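Local coordinates for N-acetyl-beta-D glucosaminidase (Rhizomucor miehei CAU432, PDB 4ZM6), which probably hydrolyses beta-N-acetylglucosaminides through a glycoside hydrolase family 3 region and carries a GCN5-related glucosamine N-acetyltransferase region that binds acetyl-CoA, at residues A[100-103]-A[104-107]; A[274-278]-A[279-283]; A[570-573]-A[574-578]. All coordinates share one frame; numbering follows the deposited sequence.

Contact 1: A[100-103]-A[104-107]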
loop_
_atom_site.group_PDB
_atom_site.type_symbol
_atom_site.label_atom_id
_atom_site.label_comp_id
_atom_site.label_asym_id
_atom_site.label_seq_id
_atom_site.Cartn_x
_atom_site.Cartn_y
_atom_site.Cartn_z
ATOM N N MET A 100 -15.133 -10.543 -15.524
ATOM C CA MET A 100 -16.031 -9.924 -14.536
ATOM C C MET A 100 -16.818 -10.973 -13.745
ATOM O O MET A 100 -17.149 -10.756 -12.581
ATOM C CB MET A 100 -16.993 -8.913 -15.166
ATOM C CG MET A 100 -17.643 -7.995 -14.133
ATOM S SD MET A 100 -18.557 -6.593 -14.819
ATOM C CE MET A 100 -17.237 -5.654 -15.577
ATOM N N ALA A 101 -17.112 -12.109 -14.368
ATOM C CA ALA A 101 -17.730 -13.217 -13.650
ATOM C C ALA A 101 -16.873 -13.551 -12.438
ATOM O O ALA A 101 -17.360 -13.536 -11.308
ATOM C CB ALA A 101 -17.883 -14.431 -14.554
ATOM N N LEU A 102 -15.589 -13.816 -12.685
ATOM C CA LEU A 102 -14.614 -14.088 -11.622
ATOM C C LEU A 102 -14.513 -12.941 -10.609
ATOM O O LEU A 102 -14.408 -13.184 -9.404
ATOM C CB LEU A 102 -13.225 -14.376 -12.214
ATOM C CG LEU A 102 -13.057 -15.707 -12.948
ATOM C CD1 LEU A 102 -11.781 -15.719 -13.777
ATOM C CD2 LEU A 102 -13.080 -16.873 -11.968
ATOM N N GLY A 103 -14.534 -11.701 -11.092
ATOM C CA GLY A 103 -14.525 -10.540 -10.206
ATOM C C GLY A 103 -15.695 -10.553 -9.238
ATOM O O GLY A 103 -15.530 -10.331 -8.037
ATOM N N ALA A 104 -16.881 -10.823 -9.770
ATOM C CA ALA A 104 -18.093 -10.933 -8.964
ATOM C C ALA A 104 -18.001 -12.099 -7.984
ATOM O O ALA A 104 -18.456 -11.997 -6.843
ATOM C CB ALA A 104 -19.309 -11.103 -9.868
ATOM N N LEU A 105 -17.419 -13.201 -8.460
ATOM C CA LEU A 105 -17.142 -14.388 -7.644
ATOM C C LEU A 105 -16.238 -14.032 -6.460
ATOM O O LEU A 105 -16.503 -14.420 -5.321
ATOM C CB LEU A 105 -16.483 -15.474 -8.505
ATOM C CG LEU A 105 -16.721 -16.934 -8.111
ATOM C CD1 LEU A 105 -16.153 -17.848 -9.189
ATOM C CD2 LEU A 105 -16.124 -17.263 -6.749
ATOM N N GLY A 106 -15.167 -13.300 -6.752
ATOM C CA GLY A 106 -14.339 -12.666 -5.727
ATOM C C GLY A 106 -13.243 -13.515 -5.104
ATOM O O GLY A 106 -12.775 -13.202 -4.011
ATOM N N SER A 107 -12.827 -14.577 -5.791
ATOM C CA SER A 107 -11.770 -15.447 -5.296
ATOM C C SER A 107 -10.636 -15.546 -6.298
ATOM O O SER A 107 -10.795 -16.138 -7.363
ATOM C CB SER A 107 -12.316 -16.848 -5.005
ATOM O OG SER A 107 -11.259 -17.781 -4.807
#
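Leu102 and Leu105 come together one helical turn apart, Leu102 CD2 lying 4.3 Å from Leu105 CD1, a loose methyl-to-methyl contact. The tight part rests instead on the backbone hydrogen bonds and on the buried Ala101 and Ala104. Ala104 N bonds to Met100 O at 2.8 Å and Leu105 N to Ala101 O at 2.9 Å. Methyl-sized side chains suit this wall of the helix, because Ala101 meets Glu500 and Ala104 meets Tyr499 from loops outside; Leu102, larger, reaches Met161 and Gln165 of helix 155-171. This is the C-terminal end of helix 99-105 in the family 3 hydrolase region. Its last bond, Gly106 N to Leu102 O at 2.8 Å, is nearly straight (172°), after which Gly106 turns off with a positive phi of 85°, a conformation glycine adopts easily because it has no CB. On this more open side Leu105 is partly exposed. Ser107 is buried again: it is the N-cap of helix 108-125, its short hydroxyl bonding to both Ala110 N and Asp633 OD2, the latter in the acetyltransferase region.

Contact 2: A[274-278]-A[279-283]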
loop_
_atom_site.group_PDB
_atom_site.type_symbol
_atom_site.label_atom_id
_atom_site.label_comp_id
_atom_site.label_asym_id
_atom_site.label_seq_id
_atom_site.Cartn_x
_atom_site.Cartn_y
_atom_site.Cartn_z
ATOM N N ALA A 274 -8.379 1.643 -35.501
ATOM C CA ALA A 274 -7.629 2.611 -34.698
ATOM C C ALA A 274 -6.195 2.838 -35.193
ATOM O O ALA A 274 -5.635 3.908 -34.970
ATOM C CB ALA A 274 -7.622 2.182 -33.238
ATOM N N VAL A 275 -5.600 1.838 -35.838
ATOM C CA VAL A 275 -4.275 2.002 -36.441
ATOM C C VAL A 275 -4.271 1.835 -37.964
ATOM O O VAL A 275 -3.351 2.316 -38.622
ATOM C CB VAL A 275 -3.245 1.031 -35.827
ATOM C CG1 VAL A 275 -3.270 -0.308 -36.541
ATOM C CG2 VAL A 275 -1.843 1.620 -35.885
ATOM N N LYS A 276 -5.266 1.141 -38.519
ATOM C CA LYS A 276 -5.362 0.971 -39.974
ATOM C C LYS A 276 -5.891 2.237 -40.654
ATOM O O LYS A 276 -5.518 2.535 -41.791
ATOM C CB LYS A 276 -6.255 -0.226 -40.327
ATOM C CG LYS A 276 -6.380 -0.504 -41.826
ATOM C CD LYS A 276 -7.244 -1.720 -42.126
ATOM C CE LYS A 276 -8.701 -1.483 -41.747
ATOM N NZ LYS A 276 -9.593 -2.576 -42.219
ATOM N N GLU A 277 -6.763 2.970 -39.958
ATOM C CA GLU A 277 -7.350 4.203 -40.490
ATOM C C GLU A 277 -6.629 5.473 -40.008
ATOM O O GLU A 277 -7.088 6.580 -40.290
ATOM C CB GLU A 277 -8.842 4.286 -40.141
ATOM C CG GLU A 277 -9.647 3.016 -40.403
ATOM C CD GLU A 277 -9.633 2.574 -41.859
ATOM O OE1 GLU A 277 -10.661 2.741 -42.550
ATOM O OE2 GLU A 277 -8.596 2.054 -42.317
ATOM N N THR A 278 -5.525 5.312 -39.275
ATOM C CA THR A 278 -4.631 6.429 -38.944
ATOM C C THR A 278 -3.391 6.375 -39.826
ATOM O O THR A 278 -2.964 7.392 -40.367
ATOM C CB THR A 278 -4.187 6.418 -37.466
ATOM O OG1 THR A 278 -3.475 5.206 -37.178
ATOM C CG2 THR A 278 -5.388 6.556 -36.536
ATOM N N VAL A 279 -2.799 5.189 -39.937
ATOM C CA VAL A 279 -1.721 4.941 -40.891
ATOM C C VAL A 279 -1.920 3.551 -41.493
ATOM O O VAL A 279 -2.835 2.822 -41.110
ATOM C CB VAL A 279 -0.319 5.013 -40.238
ATOM C CG1 VAL A 279 0.639 5.794 -41.130
ATOM C CG2 VAL A 279 -0.374 5.652 -38.855
ATOM N N GLY A 280 -1.072 3.185 -42.448
ATOM C CA GLY A 280 -1.107 1.836 -42.998
ATOM C C GLY A 280 -0.744 0.830 -41.924
ATOM O O GLY A 280 0.054 1.129 -41.035
ATOM N N THR A 281 -1.328 -0.361 -41.996
ATOM C CA THR A 281 -0.960 -1.432 -41.071
ATOM C C THR A 281 0.470 -1.937 -41.343
ATOM O O THR A 281 1.134 -2.402 -40.418
ATOM C CB THR A 281 -1.962 -2.611 -41.079
ATOM O OG1 THR A 281 -1.739 -3.436 -42.223
ATOM C CG2 THR A 281 -3.397 -2.115 -41.093
ATOM N N PRO A 282 0.946 -1.852 -42.608
ATOM C CA PRO A 282 2.375 -2.109 -42.837
ATOM C C PRO A 282 3.265 -0.986 -42.302
ATOM O O PRO A 282 4.384 -1.242 -41.855
ATOM C CB PRO A 282 2.484 -2.193 -44.369
ATOM C CG PRO A 282 1.095 -2.434 -44.850
ATOM C CD PRO A 282 0.225 -1.696 -43.884
ATOM N N LYS A 283 2.765 0.247 -42.373
ATOM C CA LYS A 283 3.444 1.412 -41.801
ATOM C C LYS A 283 3.363 1.383 -40.271
ATOM O O LYS A 283 4.335 1.706 -39.580
ATOM C CB LYS A 283 2.815 2.702 -42.352
ATOM C CG LYS A 283 3.489 4.001 -41.926
ATOM C CD LYS A 283 4.899 4.137 -42.479
ATOM C CE LYS A 283 5.501 5.483 -42.107
ATOM N NZ LYS A 283 6.856 5.677 -42.694
#
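Val279 follows directly on Thr278 and has more of its surface buried here than any other residue of the turn. Its amide closes that turn: Val279 N donates to Val275 O at 3.2 Å with a fairly straight N-H (158°), but the donor stands above the plane of the Val275 carbonyl, 46° out of it, and so misses the lone pairs. The chain is already leaving the helix at this bond. A beta-branched side chain suits such an extended residue, and Val279 CG2 lies beside Thr278, 3.6 Å from Thr278 OG1.

Thr281 makes the second contact, and it does so with its methyl. CG2 packs alongside the aliphatic stem of Lys276, 3.5 Å from Lys276 CG, the two side chains pointing the same way. With Lys276 CG anti to the backbone N (chi1 -178°), the stem runs along Thr281, and a bend at chi3 turns the amine off; its ionic partner, Asp273, is held only by a long, weak pair. A lysine fits this rim because its methylenes can pack while its charge stays near water. Thr281 also leans on Phe304 of helix 304-318, as does Pro282, whose missing N-H costs little so near the start of a helix.

Helix 273-276 and helix 281-291 are thus joined by a tight bend, part of the connection between strands 264-267 and 296-298 in the TIM-barrel domain that characterises family 3 glycoside hydrolases.

Contact 3: A[570-573]-A[574-578]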
loop_
_atom_site.group_PDB
_atom_site.type_symbol
_atom_site.label_atom_id
_atom_site.label_comp_id
_atom_site.label_asym_id
_atom_site.label_seq_id
_atom_site.Cartn_x
_atom_site.Cartn_y
_atom_site.Cartn_z
ATOM N N ASP A 570 -0.141 -18.768 25.651
ATOM C CA ASP A 570 1.276 -18.458 25.436
ATOM C C ASP A 570 1.924 -19.337 24.366
ATOM O O ASP A 570 2.833 -18.888 23.664
ATOM C CB ASP A 570 2.072 -18.491 26.752
ATOM C CG ASP A 570 2.030 -19.841 27.442
ATOM O OD1 ASP A 570 0.934 -20.242 27.897
ATOM O OD2 ASP A 570 3.097 -20.488 27.545
ATOM N N LYS A 571 1.453 -20.573 24.221
ATOM C CA LYS A 571 1.949 -21.446 23.147
ATOM C C LYS A 571 1.509 -20.940 21.772
ATOM O O LYS A 571 2.297 -20.890 20.826
ATOM C CB LYS A 571 1.485 -22.888 23.359
ATOM C CG LYS A 571 2.046 -23.536 24.618
ATOM C CD LYS A 571 3.567 -23.653 24.575
ATOM C CE LYS A 571 4.157 -23.817 25.962
ATOM N NZ LYS A 571 5.642 -23.882 25.903
ATOM N N ILE A 572 0.247 -20.549 21.675
ATOM C CA ILE A 572 -0.267 -19.938 20.459
ATOM C C ILE A 572 0.592 -18.717 20.127
ATOM O O ILE A 572 1.088 -18.584 19.010
ATOM C CB ILE A 572 -1.766 -19.566 20.602
ATOM C CG1 ILE A 572 -2.618 -20.843 20.662
ATOM C CG2 ILE A 572 -2.237 -18.687 19.447
ATOM C CD1 ILE A 572 -4.031 -20.631 21.166
ATOM N N ASN A 573 0.789 -17.851 21.115
ATOM C CA ASN A 573 1.589 -16.638 20.932
ATOM C C ASN A 573 3.017 -16.953 20.488
ATOM O O ASN A 573 3.572 -16.283 19.617
ATOM C CB ASN A 573 1.600 -15.813 22.220
ATOM C CG ASN A 573 2.252 -14.458 22.041
ATOM O OD1 ASN A 573 1.708 -13.574 21.378
ATOM N ND2 ASN A 573 3.422 -14.283 22.638
ATOM N N LEU A 574 3.608 -17.986 21.079
ATOM C CA LEU A 574 4.935 -18.426 20.676
ATOM C C LEU A 574 4.950 -18.828 19.195
ATOM O O LEU A 574 5.756 -18.305 18.414
ATOM C CB LEU A 574 5.388 -19.598 21.553
ATOM C CG LEU A 574 6.758 -20.207 21.250
ATOM C CD1 LEU A 574 7.880 -19.217 21.534
ATOM C CD2 LEU A 574 6.947 -21.480 22.056
ATOM N N GLY A 575 4.058 -19.755 18.828
ATOM C CA GLY A 575 3.900 -20.189 17.444
ATOM C C GLY A 575 3.848 -18.980 16.534
ATOM O O GLY A 575 4.605 -18.892 15.566
ATOM N N LEU A 576 2.991 -18.018 16.876
ATOM C CA LEU A 576 2.709 -16.878 15.994
ATOM C C LEU A 576 3.798 -15.808 15.967
ATOM O O LEU A 576 4.189 -15.351 14.888
ATOM C CB LEU A 576 1.365 -16.243 16.350
ATOM C CG LEU A 576 0.154 -17.169 16.187
ATOM C CD1 LEU A 576 -1.120 -16.466 16.629
ATOM C CD2 LEU A 576 0.025 -17.675 14.755
ATOM N N GLN A 577 4.300 -15.413 17.133
ATOM C CA GLN A 577 5.289 -14.334 17.186
ATOM C C GLN A 577 6.653 -14.725 16.597
ATOM O O GLN A 577 7.357 -13.868 16.079
ATOM C CB GLN A 577 5.443 -13.803 18.615
ATOM C CG GLN A 577 4.164 -13.237 19.233
ATOM C CD GLN A 577 3.337 -12.401 18.266
ATOM O OE1 GLN A 577 2.152 -12.685 18.031
ATOM N NE2 GLN A 577 3.955 -11.375 17.697
ATOM N N ARG A 578 7.005 -16.009 16.648
ATOM C CA ARG A 578 8.301 -16.487 16.147
ATOM C C ARG A 578 8.324 -16.786 14.639
ATOM O O ARG A 578 9.389 -17.059 14.073
ATOM C CB ARG A 578 8.734 -17.748 16.907
ATOM C CG ARG A 578 9.013 -17.542 18.388
ATOM C CD ARG A 578 10.269 -16.719 18.662
ATOM N NE ARG A 578 11.510 -17.338 18.176
ATOM C CZ ARG A 578 12.742 -16.946 18.517
ATOM N NH1 ARG A 578 12.935 -15.938 19.364
ATOM N NH2 ARG A 578 13.801 -17.568 18.019
#
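Ile572 and Leu576 make the apolar contact, lying side by side and pointing the same way, with Ile572 CG2 3.8 Å from Leu576 CD1. Ile572 CG2 is anti to its backbone N, which lays this branch along the helix towards the next turn (chi1 -69° for CG1). Branched aliphatic residues suit this buried face: Ile572 packs on Thr554 and Trp557 of helix 546-561, and Leu576 on Phe597 and Ala599 of strand 594-605.

Backbone bonds give the regular i to i+4 pattern of an alpha-helix. The Gly575 N to Lys571 O bond is 2.9 Å long and almost straight (177°), while Gln577 N bonds to Asn573 O at 2.7 Å. This helix, 569-577, is the second of the two that follow the first strand of the GNAT fold, leading from strand 540-543 through helix 546-561 towards strand 585-588.

The polar side chains of Asn573 and Gln577 also meet, though as modelled no bond joins their two amides. Asn573 OD1 lies 3.3 Å from Gln577 CG, so the amide rests against a methylene, and the two amide planes are only 18° apart. These amides suit a partly exposed face where they can also touch the neighbouring helix, Asn573 on Leu550 and Gln577 on Asn546.

How the contacts relate
The three contacts come one after another along the chain and do not touch. Contacts 1 and 2 both fall in the family 3 hydrolase region, their centres about 36 Å apart; contact 3 belongs to the acetyltransferase region, about 35 Å from contact 1 and about 63 Å from contact 2, centre to centre. Contacts 1 and 3 both lie near bound acetyl-CoA without touching it: the side chain of Ser107 in contact 1 is about 9 Å from it and about 4 Å from that of Thr629, an acetyl-CoA-binding residue, whereas Leu576 in contact 3 is about 10 Å from the same ligand. Contact 2 lies away from this site, across the chain's centre from contact 3.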